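Local coordinates for catechol 1,2-dioxygenase (PDB 1DMH), which uses a ferric iron in each subunit of a homodimer to cleave catechol with dioxygen, giving cis,cis-muconate in the beta-ketoadipate pathway, at residues T139-D144 / V287-L292; V266-P271 / G281-M286. All coordinates share one frame; numbering follows the deposited sequence.

How the interactions relate
Following the chain from the N terminus, strand 133-141 comes first and runs out into the turn at 142-144. The chain then travels through the iron-binding part of the domain to strand 262-268, turns over through helix 271-276 and returns as strand 283-291. Interaction 2 (266-271 with 281-286) closes that short excursion as an antiparallel pairing. Interaction 1 (139-144 with 287-292) closes a far longer loop, setting the later half of strand 283-291 parallel to strand 133-141, so interaction 2 is nested inside it. The centres of the two contacts lie about 24 Å apart, and strand 283-291 carries both contacts, joining strands 133-141 and 262-268 in one mixed sheet.

Interaction 1 of 2, residues T139-D144 / V287-L292; sequences TIFDAD and VFDLKL
Backbone hydrogen bonds form a ladder between two parallel strands here. Leu-290 N donates to Thr-139 O, Phe-141 N to Leu-290 O at 2.8 Å, and Leu-292 N to Phe-141 O at 2.9 Å. The last two are nearly straight, and all three donors lie almost along the C=O axes.

At the start of the ladder a side chain takes over: Asp-289 OD1 accepts from Thr-139 N at 2.8 Å, with the donor above the carboxylate plane, and a water also donates to OD1. At the other end Lys-291 runs extended, CG anti to the backbone N (chi1 -176°), until chi4 bends NZ over the turn that follows Phe-141. There NZ gives a hydrogen bond to Asp-142 O (3.1 Å) and a weak one to Ala-143 O. That turn is an Asx turn, Asp-142 OD1 taking the N-H of Asp-144, while the carboxylate of Asp-144 goes on to a salt bridge with Arg-294.

Within the mixed beta-sheet of the intradiol dioxygenase domain, this pairing joins strand 133-141 to strand 283-291. The face bearing Ile-140 and Leu-290 is buried against strands 220-230 and 237-243, which touch Leu-290 through Tyr-227, Val-229, Leu-237 and Thr-239; strand 220-230 also carries the iron ligands His-224 and His-226.

On that face Ile-140 and Leu-290 lie alongside each other, pointing the same way, and their CD1 atoms meet at 3.6 Å. Leu-292 crosses Ile-140 obliquely, its CG 4.2 Å from Ile-140 CG2. On the face bearing Phe-141 and Lys-291, the edge of the Phe-141 ring meets Asp-289, CE2 lying 3.8 Å from Asp-289 CB, with ring and carboxylate planes 81° apart. Thr-139 CG2 covers one ring face near its rim.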
ATOM      1  N   THR A 139      34.721  -5.188  21.313  1.00 16.96           N
ATOM      2  CA  THR A 139      34.579  -6.395  22.106  1.00 17.77           C
ATOM      3  C   THR A 139      33.098  -6.617  22.364  1.00 17.80           C
ATOM      4  O   THR A 139      32.341  -5.658  22.501  1.00 17.37           O
ATOM      5  CB  THR A 139      35.293  -6.246  23.484  1.00 18.88           C
ATOM      6  OG1 THR A 139      36.697  -6.017  23.285  1.00 19.04           O
ATOM      7  CG2 THR A 139      35.082  -7.512  24.339  1.00 19.04           C
ATOM      8  N   ILE A 140      32.681  -7.877  22.410  1.00 18.08           N
ATOM      9  CA  ILE A 140      31.292  -8.179  22.723  1.00 18.53           C
ATOM     10  C   ILE A 140      31.266  -8.662  24.180  1.00 19.37           C
ATOM     11  O   ILE A 140      32.017  -9.558  24.542  1.00 20.33           O
ATOM     12  CB  ILE A 140      30.726  -9.297  21.819  1.00 17.41           C
ATOM     13  CG1 ILE A 140      30.786  -8.859  20.353  1.00 17.35           C
ATOM     14  CG2 ILE A 140      29.287  -9.641  22.257  1.00 17.91           C
ATOM     15  CD1 ILE A 140      30.016  -7.561  20.062  1.00 16.54           C
ATOM     16  N   PHE A 141      30.415  -8.065  25.009  1.00 20.25           N
ATOM     17  CA  PHE A 141      30.292  -8.458  26.413  1.00 20.58           C
ATOM     18  C   PHE A 141      28.983  -9.173  26.714  1.00 20.58           C
ATOM     19  O   PHE A 141      27.939  -8.772  26.199  1.00 19.94           O
ATOM     20  CB  PHE A 141      30.380  -7.240  27.318  1.00 21.16           C
ATOM     21  CG  PHE A 141      31.695  -6.537  27.257  1.00 22.50           C
ATOM     22  CD1 PHE A 141      32.783  -7.013  27.987  1.00 23.71           C
ATOM     23  CD2 PHE A 141      31.856  -5.393  26.490  1.00 23.62           C
ATOM     24  CE1 PHE A 141      34.012  -6.355  27.959  1.00 23.68           C
ATOM     25  CE2 PHE A 141      33.087  -4.719  26.456  1.00 24.02           C
ATOM     26  CZ  PHE A 141      34.161  -5.204  27.193  1.00 23.96           C
ATOM     27  N   ASP A 142      29.033 -10.219  27.545  1.00 20.73           N
ATOM     28  CA  ASP A 142      27.817 -10.933  27.918  1.00 20.92           C
ATOM     29  C   ASP A 142      27.051 -10.120  28.947  1.00 21.83           C
ATOM     30  O   ASP A 142      27.474  -9.019  29.333  1.00 21.57           O
ATOM     31  CB  ASP A 142      28.097 -12.341  28.472  1.00 21.18           C
ATOM     32  CG  ASP A 142      28.922 -12.344  29.767  1.00 20.36           C
ATOM     33  OD1 ASP A 142      28.899 -11.376  30.555  1.00 20.38           O
ATOM     34  OD2 ASP A 142      29.569 -13.374  30.018  1.00 20.84           O
ATOM     35  N   ALA A 143      25.925 -10.656  29.397  1.00 23.05           N
ATOM     36  CA  ALA A 143      25.114  -9.930  30.351  1.00 25.74           C
ATOM     37  C   ALA A 143      25.837  -9.616  31.665  1.00 27.56           C
ATOM     38  O   ALA A 143      25.395  -8.738  32.412  1.00 28.93           O
ATOM     39  CB  ALA A 143      23.817 -10.683  30.616  1.00 25.09           C
ATOM     40  N   ASP A 144      26.947 -10.302  31.949  1.00 28.63           N
ATOM     41  CA  ASP A 144      27.683 -10.046  33.191  1.00 29.57           C
ATOM     42  C   ASP A 144      28.819  -9.039  33.043  1.00 29.99           C
ATOM     43  O   ASP A 144      29.454  -8.676  34.031  1.00 30.43           O
ATOM     44  CB  ASP A 144      28.267 -11.340  33.766  1.00 30.02           C
ATOM     45  CG  ASP A 144      27.198 -12.354  34.109  1.00 30.78           C
ATOM     46  OD1 ASP A 144      26.189 -11.961  34.724  1.00 31.11           O
ATOM     47  OD2 ASP A 144      27.373 -13.543  33.776  1.00 31.83           O
ATOM     48  N   VAL A 287      36.048   2.300  17.254  1.00 17.99           N
ATOM     49  CA  VAL A 287      36.007   1.224  18.228  1.00 18.30           C
ATOM     50  C   VAL A 287      34.565   1.225  18.738  1.00 17.95           C
ATOM     51  O   VAL A 287      34.030   2.281  19.055  1.00 17.84           O
ATOM     52  CB  VAL A 287      36.956   1.509  19.428  1.00 18.38           C
ATOM     53  CG1 VAL A 287      36.926   0.348  20.418  1.00 19.17           C
ATOM     54  CG2 VAL A 287      38.355   1.743  18.933  1.00 19.87           C
ATOM     55  N   PHE A 288      33.914   0.073  18.791  1.00 17.60           N
ATOM     56  CA  PHE A 288      32.553   0.049  19.315  1.00 17.87           C
ATOM     57  C   PHE A 288      32.314  -1.293  19.975  1.00 17.39           C
ATOM     58  O   PHE A 288      32.362  -2.328  19.314  1.00 17.36           O
ATOM     59  CB  PHE A 288      31.508   0.266  18.214  1.00 17.55           C
ATOM     60  CG  PHE A 288      30.103   0.402  18.747  1.00 19.41           C
ATOM     61  CD1 PHE A 288      29.780   1.434  19.632  1.00 19.74           C
ATOM     62  CD2 PHE A 288      29.117  -0.521  18.420  1.00 19.75           C
ATOM     63  CE1 PHE A 288      28.495   1.543  20.189  1.00 19.20           C
ATOM     64  CE2 PHE A 288      27.836  -0.417  18.971  1.00 19.29           C
ATOM     65  CZ  PHE A 288      27.536   0.624  19.860  1.00 19.39           C
ATOM     66  N   ASP A 289      32.106  -1.266  21.291  1.00 18.14           N
ATOM     67  CA  ASP A 289      31.837  -2.486  22.059  1.00 18.42           C
ATOM     68  C   ASP A 289      30.340  -2.605  22.226  1.00 17.95           C
ATOM     69  O   ASP A 289      29.633  -1.590  22.325  1.00 17.62           O
ATOM     70  CB  ASP A 289      32.430  -2.442  23.470  1.00 18.83           C
ATOM     71  CG  ASP A 289      33.917  -2.245  23.482  1.00 19.73           C
ATOM     72  OD1 ASP A 289      34.603  -2.680  22.537  1.00 19.45           O
ATOM     73  OD2 ASP A 289      34.401  -1.680  24.469  1.00 19.81           O
ATOM     74  N   LEU A 290      29.864  -3.844  22.273  1.00 18.02           N
ATOM     75  CA  LEU A 290      28.443  -4.101  22.458  1.00 18.01           C
ATOM     76  C   LEU A 290      28.250  -5.016  23.649  1.00 18.11           C
ATOM     77  O   LEU A 290      29.010  -5.961  23.836  1.00 17.49           O
ATOM     78  CB  LEU A 290      27.835  -4.756  21.216  1.00 17.12           C
ATOM     79  CG  LEU A 290      27.924  -3.873  19.973  1.00 18.23           C
ATOM     80  CD1 LEU A 290      29.258  -4.160  19.319  1.00 18.97           C
ATOM     81  CD2 LEU A 290      26.779  -4.147  18.987  1.00 17.55           C
ATOM     82  N   LYS A 291      27.234  -4.720  24.457  1.00 19.06           N
ATOM     83  CA  LYS A 291      26.921  -5.530  25.634  1.00 19.85           C
ATOM     84  C   LYS A 291      25.529  -6.115  25.419  1.00 18.96           C
ATOM     85  O   LYS A 291      24.576  -5.389  25.088  1.00 18.09           O
ATOM     86  CB  LYS A 291      26.958  -4.683  26.913  1.00 21.77           C
ATOM     87  CG  LYS A 291      26.737  -5.505  28.199  1.00 25.50           C
ATOM     88  CD  LYS A 291      26.883  -4.615  29.444  1.00 28.69           C
ATOM     89  CE  LYS A 291      26.481  -5.319  30.743  1.00 29.74           C
ATOM     90  NZ  LYS A 291      27.361  -6.468  31.039  1.00 31.92           N
ATOM     91  N   LEU A 292      25.431  -7.428  25.602  1.00 18.42           N
ATOM     92  CA  LEU A 292      24.184  -8.163  25.390  1.00 19.12           C
ATOM     93  C   LEU A 292      23.320  -8.393  26.646  1.00 19.30           C
ATOM     94  O   LEU A 292      23.793  -8.277  27.777  1.00 19.90           O
ATOM     95  CB  LEU A 292      24.505  -9.513  24.742  1.00 18.21           C
ATOM     96  CG  LEU A 292      25.271  -9.562  23.418  1.00 18.40           C
ATOM     97  CD1 LEU A 292      25.357 -11.007  22.982  1.00 18.26           C
ATOM     98  CD2 LEU A 292      24.567  -8.739  22.340  1.00 18.13           C
TER
HETATM   99  O   HOH W   1      37.201  -2.768  22.465  1.00 28.18           O

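Interaction 2 of 2, residues V266-P271 / G281-M286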
ATOM      1  N   VAL A 266      38.258   8.160  14.133  1.00 27.26           N
ATOM      2  CA  VAL A 266      39.552   8.819  14.264  1.00 28.54           C
ATOM      3  C   VAL A 266      40.430   8.625  13.028  1.00 29.25           C
ATOM      4  O   VAL A 266      40.614   7.497  12.563  1.00 29.43           O
ATOM      5  CB  VAL A 266      40.299   8.267  15.479  1.00 28.63           C
ATOM      6  CG1 VAL A 266      41.695   8.835  15.542  1.00 28.90           C
ATOM      7  CG2 VAL A 266      39.513   8.587  16.738  1.00 29.13           C
ATOM      8  N   GLU A 267      40.979   9.715  12.497  1.00 29.90           N
ATOM      9  CA  GLU A 267      41.831   9.633  11.312  1.00 31.15           C
ATOM     10  C   GLU A 267      43.308   9.477  11.639  1.00 31.46           C
ATOM     11  O   GLU A 267      43.866  10.227  12.442  1.00 31.88           O
ATOM     12  CB  GLU A 267      41.642  10.867  10.438  1.00 31.81           C
ATOM     13  CG  GLU A 267      40.246  11.013   9.883  1.00 34.17           C
ATOM     14  CD  GLU A 267      39.942  10.018   8.768  1.00 35.92           C
ATOM     15  OE1 GLU A 267      40.867   9.289   8.326  1.00 35.96           O
ATOM     16  OE2 GLU A 267      38.766   9.979   8.322  1.00 37.57           O
ATOM     17  N   HIS A 268      43.934   8.495  11.010  1.00 32.06           N
ATOM     18  CA  HIS A 268      45.347   8.228  11.213  1.00 32.93           C
ATOM     19  C   HIS A 268      46.087   8.498   9.918  1.00 34.07           C
ATOM     20  O   HIS A 268      45.664   8.043   8.854  1.00 33.50           O
ATOM     21  CB  HIS A 268      45.535   6.781  11.630  1.00 32.60           C
ATOM     22  CG  HIS A 268      44.933   6.471  12.959  1.00 33.97           C
ATOM     23  ND1 HIS A 268      45.518   6.855  14.145  1.00 34.18           N
ATOM     24  CD2 HIS A 268      43.755   5.890  13.289  1.00 34.06           C
ATOM     25  CE1 HIS A 268      44.728   6.523  15.150  1.00 34.57           C
ATOM     26  NE2 HIS A 268      43.652   5.936  14.656  1.00 34.87           N
ATOM     27  N   THR A 269      47.178   9.257  10.005  1.00 35.58           N
ATOM     28  CA  THR A 269      47.984   9.585   8.832  1.00 37.38           C
ATOM     29  C   THR A 269      49.442   9.291   9.076  1.00 38.32           C
ATOM     30  O   THR A 269      50.222   9.224   8.139  1.00 38.93           O
ATOM     31  CB  THR A 269      47.883  11.067   8.473  1.00 37.19           C
ATOM     32  OG1 THR A 269      48.081  11.846   9.658  1.00 37.88           O
ATOM     33  CG2 THR A 269      46.539  11.384   7.868  1.00 37.41           C
ATOM     34  N   ASP A 270      49.815   9.107  10.334  1.00 39.75           N
ATOM     35  CA  ASP A 270      51.208   8.857  10.638  1.00 41.19           C
ATOM     36  C   ASP A 270      51.642   7.457  10.232  1.00 41.37           C
ATOM     37  O   ASP A 270      50.941   6.470  10.468  1.00 40.51           O
ATOM     38  CB  ASP A 270      51.464   9.078  12.118  1.00 43.07           C
ATOM     39  CG  ASP A 270      50.973   7.945  12.953  1.00 45.34           C
ATOM     40  OD1 ASP A 270      51.716   6.943  13.074  1.00 47.17           O
ATOM     41  OD2 ASP A 270      49.834   8.040  13.463  1.00 47.47           O
ATOM     42  N   PRO A 271      52.827   7.359   9.617  1.00 41.83           N
ATOM     43  CA  PRO A 271      53.413   6.106   9.151  1.00 42.19           C
ATOM     44  C   PRO A 271      53.424   4.948  10.144  1.00 42.72           C
ATOM     45  O   PRO A 271      53.279   3.796   9.740  1.00 42.94           O
ATOM     46  CB  PRO A 271      54.809   6.540   8.721  1.00 41.98           C
ATOM     47  CG  PRO A 271      54.521   7.918   8.153  1.00 41.76           C
ATOM     48  CD  PRO A 271      53.740   8.476   9.315  1.00 41.82           C
ATOM     49  N   GLY A 281      47.819   3.246   3.436  1.00 33.10           N
ATOM     50  CA  GLY A 281      47.823   4.697   3.498  1.00 30.64           C
ATOM     51  C   GLY A 281      46.951   5.161   4.641  1.00 28.84           C
ATOM     52  O   GLY A 281      46.535   4.339   5.433  1.00 27.99           O
ATOM     53  N   PRO A 282      46.663   6.466   4.763  1.00 27.99           N
ATOM     54  CA  PRO A 282      45.820   6.974   5.848  1.00 26.64           C
ATOM     55  C   PRO A 282      44.479   6.231   5.937  1.00 25.39           C
ATOM     56  O   PRO A 282      43.908   5.824   4.916  1.00 25.17           O
ATOM     57  CB  PRO A 282      45.679   8.462   5.499  1.00 27.11           C
ATOM     58  CG  PRO A 282      45.897   8.481   3.983  1.00 28.32           C
ATOM     59  CD  PRO A 282      47.102   7.581   3.910  1.00 27.90           C
ATOM     60  N   PHE A 283      43.987   6.051   7.156  1.00 23.07           N
ATOM     61  CA  PHE A 283      42.742   5.322   7.359  1.00 22.31           C
ATOM     62  C   PHE A 283      42.013   5.875   8.579  1.00 22.17           C
ATOM     63  O   PHE A 283      42.592   6.630   9.376  1.00 22.11           O
ATOM     64  CB  PHE A 283      43.056   3.826   7.565  1.00 21.31           C
ATOM     65  CG  PHE A 283      43.780   3.531   8.853  1.00 20.70           C
ATOM     66  CD1 PHE A 283      45.157   3.703   8.950  1.00 21.13           C
ATOM     67  CD2 PHE A 283      43.081   3.150   9.993  1.00 21.12           C
ATOM     68  CE1 PHE A 283      45.835   3.505  10.165  1.00 20.66           C
ATOM     69  CE2 PHE A 283      43.741   2.948  11.211  1.00 20.97           C
ATOM     70  CZ  PHE A 283      45.128   3.129  11.295  1.00 21.45           C
ATOM     71  N   ALA A 284      40.741   5.500   8.719  1.00 20.80           N
ATOM     72  CA  ALA A 284      39.939   5.914   9.863  1.00 19.56           C
ATOM     73  C   ALA A 284      39.780   4.697  10.804  1.00 19.36           C
ATOM     74  O   ALA A 284      39.783   3.535  10.367  1.00 17.76           O
ATOM     75  CB  ALA A 284      38.579   6.398   9.387  1.00 18.22           C
ATOM     76  N   GLU A 285      39.674   4.963  12.101  1.00 19.31           N
ATOM     77  CA  GLU A 285      39.471   3.892  13.071  1.00 19.88           C
ATOM     78  C   GLU A 285      38.272   4.201  13.979  1.00 19.67           C
ATOM     79  O   GLU A 285      38.121   5.335  14.466  1.00 18.85           O
ATOM     80  CB  GLU A 285      40.721   3.676  13.935  1.00 20.86           C
ATOM     81  CG  GLU A 285      40.523   2.654  15.055  1.00 23.26           C
ATOM     82  CD  GLU A 285      41.755   2.486  15.919  1.00 26.18           C
ATOM     83  OE1 GLU A 285      42.391   3.510  16.257  1.00 28.06           O
ATOM     84  OE2 GLU A 285      42.084   1.339  16.288  1.00 26.86           O
ATOM     85  N   MET A 286      37.421   3.195  14.179  1.00 19.16           N
ATOM     86  CA  MET A 286      36.253   3.296  15.058  1.00 19.17           C
ATOM     87  C   MET A 286      36.273   2.075  15.967  1.00 18.53           C
ATOM     88  O   MET A 286      36.528   0.961  15.522  1.00 18.18           O
ATOM     89  CB  MET A 286      34.939   3.308  14.274  1.00 20.31           C
ATOM     90  CG  MET A 286      34.761   4.504  13.340  1.00 22.58           C
ATOM     91  SD  MET A 286      33.220   4.470  12.376  1.00 22.69           S
ATOM     92  CE  MET A 286      32.049   4.824  13.617  1.00 23.18           C
TER
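Strands 266-268 and 283-286 run antiparallel, 143° between their directions, with Val-266/Glu-285 and His-268/Phe-283 as hydrogen-bonded pairs on either side of the non-hydrogen-bonded pair Glu-267/Ala-284. Each hydrogen-bonded pair makes both of its N-H to O=C bonds; the straightest is His-268 N to Phe-283 O (2.8 Å, 170° at the hydrogen), the donor almost on the C=O axis.

His-268 does most of the side-chain work. With CG anti to its carbonyl carbon, it leans across Phe-283, which takes the crowded position with CG between N and C (chi1 68°). This brings His-268 CB over one face of the Phe-283 ring, 3.9 Å from the centroid, in a CH-pi contact. The two rings are nearly parallel, but slid so far apart that they barely overlap, His-268 CD2 reaching Phe-283 CE2 at 3.6 Å. Beyond the phenyl ring, Glu-285 CB sits in plane at the imidazole edge, and NE2 makes a weak hydrogen bond to Glu-285 OE1 at 3.2 Å.

On the face bearing Glu-267 and Ala-284, Glu-267 folds at chi2 so that its OE2 comes 3.7 Å from Ala-284 CB. Past the strands, Thr-269 CG2 touches Pro-282 CB, and Asp-270 N-caps helix 271-276, which lies in the connection between the two antiparallel strands.

Both glutamates find stronger partners on or beside strand 133-141: Glu-267 OE1 bonds to His-132, and Glu-285 OE2 to His-137. Glu-285 thus spans two histidines, one from each neighbouring strand, and its negative charge would tend to favour protonation of both imidazoles.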